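Local coordinates for protein uracil-DNA glycosylase (Epstein-Barr virus, PDB 6LYJ) that belongs to the uracil-DNA glycosylase superfamily, as a viral member of this family of DNA repair proteins built round a four-stranded parallel sheet, at residues L28-F37 with C71-S81. Residues are numbered along the deposited sequence; the frame is centred on the assembly and turned at random.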
ATOM      1  N   LEU A  28     -17.482  -0.435 -19.179  1.00 27.24           N
ATOM      2  CA  LEU A  28     -16.120  -0.603 -18.698  1.00 24.17           C
ATOM      3  C   LEU A  28     -15.847   0.174 -17.416  1.00 21.22           C
ATOM      4  O   LEU A  28     -14.687   0.263 -16.997  1.00 16.64           O
ATOM      5  CB  LEU A  28     -15.129  -0.189 -19.787  1.00 22.13           C
ATOM      6  CG  LEU A  28     -15.260  -0.994 -21.085  1.00 24.43           C
ATOM      7  CD1 LEU A  28     -14.329  -0.453 -22.164  1.00 28.17           C
ATOM      8  CD2 LEU A  28     -15.009  -2.480 -20.838  1.00 18.26           C
ATOM      9  N   LEU A  29     -16.883   0.766 -16.810  1.00 22.07           N
ATOM     10  CA  LEU A  29     -16.813   1.412 -15.500  1.00 21.14           C
ATOM     11  C   LEU A  29     -15.938   2.660 -15.486  1.00 23.25           C
ATOM     12  O   LEU A  29     -15.931   3.399 -14.497  1.00 24.71           O
ATOM     13  CB  LEU A  29     -16.315   0.429 -14.438  1.00 15.09           C
ATOM     14  CG  LEU A  29     -17.165  -0.821 -14.218  1.00 17.47           C
ATOM     15  CD1 LEU A  29     -16.460  -1.770 -13.259  1.00 13.97           C
ATOM     16  CD2 LEU A  29     -18.546  -0.442 -13.700  1.00 21.79           C
ATOM     17  N   LEU A  30     -15.195   2.895 -16.549  1.00 25.16           N
ATOM     18  CA  LEU A  30     -14.304   4.042 -16.632  1.00 24.38           C
ATOM     19  C   LEU A  30     -15.046   5.270 -17.148  1.00 23.21           C
ATOM     20  O   LEU A  30     -15.985   5.149 -17.940  1.00 23.99           O
ATOM     21  CB  LEU A  30     -13.132   3.735 -17.560  1.00 20.33           C
ATOM     22  CG  LEU A  30     -12.048   2.800 -17.017  1.00 18.83           C
ATOM     23  CD1 LEU A  30     -11.138   2.364 -18.147  1.00 24.01           C
ATOM     24  CD2 LEU A  30     -11.245   3.479 -15.927  1.00 15.56           C
ATOM     25  N   PRO A  31     -14.634   6.464 -16.721  1.00 23.37           N
ATOM     26  CA  PRO A  31     -15.214   7.689 -17.282  1.00 29.73           C
ATOM     27  C   PRO A  31     -14.865   7.828 -18.752  1.00 26.55           C
ATOM     28  O   PRO A  31     -13.868   7.286 -19.239  1.00 25.32           O
ATOM     29  CB  PRO A  31     -14.574   8.810 -16.451  1.00 29.65           C
ATOM     30  CG  PRO A  31     -13.934   8.124 -15.279  1.00 24.43           C
ATOM     31  CD  PRO A  31     -13.577   6.758 -15.742  1.00 20.63           C
ATOM     32  N   ASP A  32     -15.713   8.578 -19.461  1.00 22.97           N
ATOM     33  CA  ASP A  32     -15.544   8.734 -20.903  1.00 28.16           C
ATOM     34  C   ASP A  32     -14.186   9.336 -21.247  1.00 28.50           C
ATOM     35  O   ASP A  32     -13.587   8.985 -22.270  1.00 29.37           O
ATOM     36  CB  ASP A  32     -16.670   9.601 -21.470  1.00 37.61           C
ATOM     37  CG  ASP A  32     -18.031   8.934 -21.371  1.00 44.65           C
ATOM     38  OD1 ASP A  32     -18.111   7.702 -21.566  1.00 46.88           O
ATOM     39  OD2 ASP A  32     -19.021   9.644 -21.099  1.00 48.15           O
ATOM     40  N   LEU A  33     -13.692  10.262 -20.421  1.00 26.45           N
ATOM     41  CA  LEU A  33     -12.383  10.849 -20.692  1.00 24.50           C
ATOM     42  C   LEU A  33     -11.286   9.793 -20.642  1.00 22.95           C
ATOM     43  O   LEU A  33     -10.342   9.829 -21.436  1.00 22.37           O
ATOM     44  CB  LEU A  33     -12.098  11.970 -19.696  1.00 28.70           C
ATOM     45  CG  LEU A  33     -12.781  13.301 -20.005  1.00 32.86           C
ATOM     46  CD1 LEU A  33     -12.662  14.224 -18.811  1.00 36.51           C
ATOM     47  CD2 LEU A  33     -12.188  13.946 -21.250  1.00 27.91           C
ATOM     48  N   TRP A  34     -11.415   8.818 -19.738  1.00 18.25           N
ATOM     49  CA  TRP A  34     -10.428   7.746 -19.673  1.00 20.88           C
ATOM     50  C   TRP A  34     -10.550   6.802 -20.860  1.00 22.07           C
ATOM     51  O   TRP A  34      -9.538   6.298 -21.359  1.00 21.55           O
ATOM     52  CB  TRP A  34     -10.535   6.992 -18.349  1.00 20.94           C
ATOM     53  CG  TRP A  34      -9.641   7.588 -17.312  1.00 23.08           C
ATOM     54  CD1 TRP A  34      -9.932   8.613 -16.460  1.00 24.25           C
ATOM     55  CD2 TRP A  34      -8.282   7.219 -17.049  1.00 23.44           C
ATOM     56  NE1 TRP A  34      -8.842   8.891 -15.667  1.00 24.80           N
ATOM     57  CE2 TRP A  34      -7.817   8.049 -16.010  1.00 23.35           C
ATOM     58  CE3 TRP A  34      -7.417   6.258 -17.586  1.00 25.25           C
ATOM     59  CZ2 TRP A  34      -6.525   7.949 -15.497  1.00 23.05           C
ATOM     60  CZ3 TRP A  34      -6.133   6.161 -17.076  1.00 26.07           C
ATOM     61  CH2 TRP A  34      -5.700   7.001 -16.042  1.00 21.24           C
ATOM     62  N   LEU A  35     -11.774   6.521 -21.308  1.00 24.85           N
ATOM     63  CA  LEU A  35     -11.933   5.719 -22.517  1.00 26.74           C
ATOM     64  C   LEU A  35     -11.288   6.411 -23.712  1.00 25.29           C
ATOM     65  O   LEU A  35     -10.579   5.775 -24.499  1.00 24.47           O
ATOM     66  CB  LEU A  35     -13.413   5.449 -22.781  1.00 32.01           C
ATOM     67  CG  LEU A  35     -14.105   4.547 -21.757  1.00 34.27           C
ATOM     68  CD1 LEU A  35     -15.598   4.446 -22.045  1.00 34.07           C
ATOM     69  CD2 LEU A  35     -13.460   3.170 -21.704  1.00 34.50           C
ATOM     70  N   ASP A  36     -11.516   7.720 -23.857  1.00 28.82           N
ATOM     71  CA  ASP A  36     -10.847   8.481 -24.909  1.00 31.66           C
ATOM     72  C   ASP A  36      -9.330   8.433 -24.753  1.00 32.28           C
ATOM     73  O   ASP A  36      -8.599   8.314 -25.743  1.00 33.81           O
ATOM     74  CB  ASP A  36     -11.335   9.932 -24.906  1.00 36.07           C
ATOM     75  CG  ASP A  36     -12.817  10.053 -25.212  1.00 43.90           C
ATOM     76  OD1 ASP A  36     -13.381   9.113 -25.812  1.00 46.40           O
ATOM     77  OD2 ASP A  36     -13.417  11.093 -24.861  1.00 46.43           O
ATOM     78  N   PHE A  37      -8.840   8.546 -23.515  1.00 29.47           N
ATOM     79  CA  PHE A  37      -7.402   8.579 -23.266  1.00 26.11           C
ATOM     80  C   PHE A  37      -6.735   7.247 -23.585  1.00 27.49           C
ATOM     81  O   PHE A  37      -5.649   7.217 -24.174  1.00 25.55           O
ATOM     82  CB  PHE A  37      -7.153   8.966 -21.808  1.00 23.63           C
ATOM     83  CG  PHE A  37      -5.704   9.125 -21.453  1.00 27.08           C
ATOM     84  CD1 PHE A  37      -5.021  10.288 -21.767  1.00 29.13           C
ATOM     85  CD2 PHE A  37      -5.032   8.119 -20.776  1.00 26.27           C
ATOM     86  CE1 PHE A  37      -3.690  10.440 -21.428  1.00 27.75           C
ATOM     87  CE2 PHE A  37      -3.700   8.265 -20.433  1.00 27.52           C
ATOM     88  CZ  PHE A  37      -3.030   9.428 -20.759  1.00 28.50           C
ATOM     89  N   CYS A  71     -14.682   1.137  -7.583  1.00 20.39           N
ATOM     90  CA  CYS A  71     -13.375   0.587  -7.926  1.00 20.95           C
ATOM     91  C   CYS A  71     -12.648   1.414  -8.980  1.00 18.07           C
ATOM     92  O   CYS A  71     -11.438   1.239  -9.145  1.00 17.44           O
ATOM     93  CB  CYS A  71     -13.496  -0.871  -8.394  1.00 19.88           C
ATOM     94  SG  CYS A  71     -14.198  -1.141 -10.042  1.00 27.26           S
ATOM     95  N   MET A  72     -13.343   2.318  -9.678  1.00 17.06           N
ATOM     96  CA  MET A  72     -12.714   3.256 -10.603  1.00 14.76           C
ATOM     97  C   MET A  72     -12.724   4.690 -10.084  1.00 15.04           C
ATOM     98  O   MET A  72     -12.560   5.627 -10.874  1.00 15.78           O
ATOM     99  CB  MET A  72     -13.392   3.196 -11.974  1.00 13.99           C
ATOM    100  CG  MET A  72     -13.365   1.829 -12.638  1.00 16.23           C
ATOM    101  SD  MET A  72     -11.692   1.205 -12.913  1.00 20.66           S
ATOM    102  CE  MET A  72     -12.044  -0.381 -13.667  1.00 18.20           C
ATOM    103  N   ALA A  73     -12.943   4.888  -8.780  1.00 13.97           N
ATOM    104  CA  ALA A  73     -12.984   6.249  -8.247  1.00 16.84           C
ATOM    105  C   ALA A  73     -11.687   6.998  -8.519  1.00 15.30           C
ATOM    106  O   ALA A  73     -11.709   8.215  -8.741  1.00 17.71           O
ATOM    107  CB  ALA A  73     -13.275   6.224  -6.744  1.00 14.51           C
ATOM    108  N   TRP A  74     -10.555   6.284  -8.527  1.00 15.09           N
ATOM    109  CA  TRP A  74      -9.256   6.888  -8.807  1.00 17.13           C
ATOM    110  C   TRP A  74      -9.199   7.580 -10.161  1.00 19.74           C
ATOM    111  O   TRP A  74      -8.296   8.391 -10.390  1.00 23.21           O
ATOM    112  CB  TRP A  74      -8.164   5.820  -8.754  1.00 10.96           C
ATOM    113  CG  TRP A  74      -8.440   4.668  -9.672  1.00 17.04           C
ATOM    114  CD1 TRP A  74      -9.129   3.526  -9.374  1.00 14.17           C
ATOM    115  CD2 TRP A  74      -8.063   4.560 -11.049  1.00 19.19           C
ATOM    116  NE1 TRP A  74      -9.189   2.706 -10.473  1.00 15.24           N
ATOM    117  CE2 TRP A  74      -8.545   3.318 -11.517  1.00 19.05           C
ATOM    118  CE3 TRP A  74      -7.356   5.383 -11.929  1.00 20.78           C
ATOM    119  CZ2 TRP A  74      -8.345   2.885 -12.826  1.00 15.78           C
ATOM    120  CZ3 TRP A  74      -7.157   4.948 -13.230  1.00 21.48           C
ATOM    121  CH2 TRP A  74      -7.651   3.713 -13.666  1.00 14.94           C
ATOM    122  N   ALA A  75     -10.125   7.275 -11.064  1.00 17.55           N
ATOM    123  CA  ALA A  75     -10.113   7.851 -12.398  1.00 17.39           C
ATOM    124  C   ALA A  75     -11.048   9.043 -12.557  1.00 15.10           C
ATOM    125  O   ALA A  75     -11.085   9.634 -13.638  1.00 19.70           O
ATOM    126  CB  ALA A  75     -10.472   6.777 -13.430  1.00 16.48           C
ATOM    127  N   ARG A  76     -11.802   9.410 -11.521  1.00 16.42           N
ATOM    128  CA  ARG A  76     -12.878  10.385 -11.661  1.00 16.62           C
ATOM    129  C   ARG A  76     -12.557  11.766 -11.092  1.00 21.02           C
ATOM    130  O   ARG A  76     -13.442  12.625 -11.080  1.00 23.40           O
ATOM    131  CB  ARG A  76     -14.161   9.856 -11.015  1.00 21.02           C
ATOM    132  CG  ARG A  76     -14.697   8.573 -11.643  1.00 23.79           C
ATOM    133  CD  ARG A  76     -16.149   8.315 -11.239  1.00 26.82           C
ATOM    134  NE  ARG A  76     -16.296   7.924  -9.838  1.00 23.66           N
ATOM    135  CZ  ARG A  76     -16.450   6.670  -9.428  1.00 20.78           C
ATOM    136  NH1 ARG A  76     -16.476   5.682 -10.312  1.00 19.18           N
ATOM    137  NH2 ARG A  76     -16.584   6.403  -8.133  1.00 18.20           N
ATOM    138  N   PHE A  77     -11.326  12.022 -10.645  1.00 21.83           N
ATOM    139  CA  PHE A  77     -11.053  13.288  -9.971  1.00 22.85           C
ATOM    140  C   PHE A  77     -10.388  14.332 -10.858  1.00 25.05           C
ATOM    141  O   PHE A  77     -10.332  15.502 -10.468  1.00 21.11           O
ATOM    142  CB  PHE A  77     -10.160  13.068  -8.740  1.00 18.04           C
ATOM    143  CG  PHE A  77     -10.861  12.438  -7.571  1.00 17.80           C
ATOM    144  CD1 PHE A  77     -11.033  11.067  -7.499  1.00 16.02           C
ATOM    145  CD2 PHE A  77     -11.337  13.225  -6.530  1.00 18.77           C
ATOM    146  CE1 PHE A  77     -11.671  10.489  -6.416  1.00 21.56           C
ATOM    147  CE2 PHE A  77     -11.981  12.655  -5.445  1.00 21.12           C
ATOM    148  CZ  PHE A  77     -12.149  11.286  -5.387  1.00 24.28           C
ATOM    149  N   CYS A  78      -9.913  13.956 -12.041  1.00 26.17           N
ATOM    150  CA  CYS A  78      -9.321  14.928 -12.948  1.00 28.61           C
ATOM    151  C   CYS A  78      -9.290  14.325 -14.339  1.00 28.16           C
ATOM    152  O   CYS A  78      -9.422  13.109 -14.511  1.00 27.13           O
ATOM    153  CB  CYS A  78      -7.909  15.339 -12.510  1.00 29.16           C
ATOM    154  SG  CYS A  78      -6.651  14.064 -12.739  1.00 27.86           S
ATOM    155  N   ASP A  79      -9.085  15.186 -15.329  1.00 28.91           N
ATOM    156  CA  ASP A  79      -8.909  14.688 -16.678  1.00 30.24           C
ATOM    157  C   ASP A  79      -7.578  13.948 -16.751  1.00 25.00           C
ATOM    158  O   ASP A  79      -6.589  14.399 -16.164  1.00 21.12           O
ATOM    159  CB  ASP A  79      -8.910  15.838 -17.684  1.00 42.15           C
ATOM    160  CG  ASP A  79     -10.203  16.629 -17.667  1.00 52.89           C
ATOM    161  OD1 ASP A  79     -11.153  16.212 -16.972  1.00 56.93           O
ATOM    162  OD2 ASP A  79     -10.269  17.670 -18.353  1.00 58.48           O
ATOM    163  N   PRO A  80      -7.518  12.816 -17.453  1.00 25.64           N
ATOM    164  CA  PRO A  80      -6.248  12.079 -17.517  1.00 23.82           C
ATOM    165  C   PRO A  80      -5.123  12.887 -18.139  1.00 23.35           C
ATOM    166  O   PRO A  80      -3.961  12.712 -17.752  1.00 21.14           O
ATOM    167  CB  PRO A  80      -6.598  10.836 -18.352  1.00 27.01           C
ATOM    168  CG  PRO A  80      -7.927  11.132 -18.984  1.00 28.58           C
ATOM    169  CD  PRO A  80      -8.631  12.065 -18.056  1.00 26.42           C
ATOM    170  N   SER A  81      -5.433  13.780 -19.081  1.00 23.41           N
ATOM    171  CA  SER A  81      -4.400  14.616 -19.682  1.00 22.50           C
ATOM    172  C   SER A  81      -3.759  15.561 -18.675  1.00 22.19           C
ATOM    173  O   SER A  81      -2.666  16.074 -18.936  1.00 25.74           O
ATOM    174  CB  SER A  81      -4.981  15.427 -20.844  1.00 26.68           C
ATOM    175  OG  SER A  81      -5.286  14.589 -21.943  1.00 31.73           O
TER
HETATM  176  O   HOH W   1     -16.168   5.786 -13.300  1.00 29.33           O
HETATM  177  O   HOH W   2      -7.905  10.914 -14.067  1.00 22.42           O
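The indole of Trp34 is sandwiched between Pro80 and the pair Ala75 and Trp74. Over one face, Pro80 CB sits 4.0 Å from the centroid of the five-membered ring in a CH-pi contact; over the other, Ala75 CB lies 3.7 Å from the same centroid. On that same side Trp74 turns its CZ3 edge to the six-membered ring of Trp34, giving a T-shaped pair with planes at 78°. The indole N-H of Trp34 points at a water, which accepts from NE1 at 2.7 Å and donates to Cys78 O. Pro80 is shared: with CG of Phe37 anti to its backbone N (chi1 -176°), the phenyl presents a face to Pro80 CB, 3.9 Å from the ring centroid. In the turn before the helix, Leu30 CD2 meets Met72 SD at 3.8 Å, and Pro31, the N-cap residue, crosses the Arg76 side chain at about a right angle, CG against CG. A second water joins Leu29 O to Arg76 NH1, while Arg76 NH2 hydrogen-bonds to the backbone oxygen of Asp69. The contact thus seats helix 32-38 on the loop leading to strand 85-89, with helix 167-181 touching Leu30, Trp34 and Phe37, and helix 42-59 packing against Leu28 and Leu29.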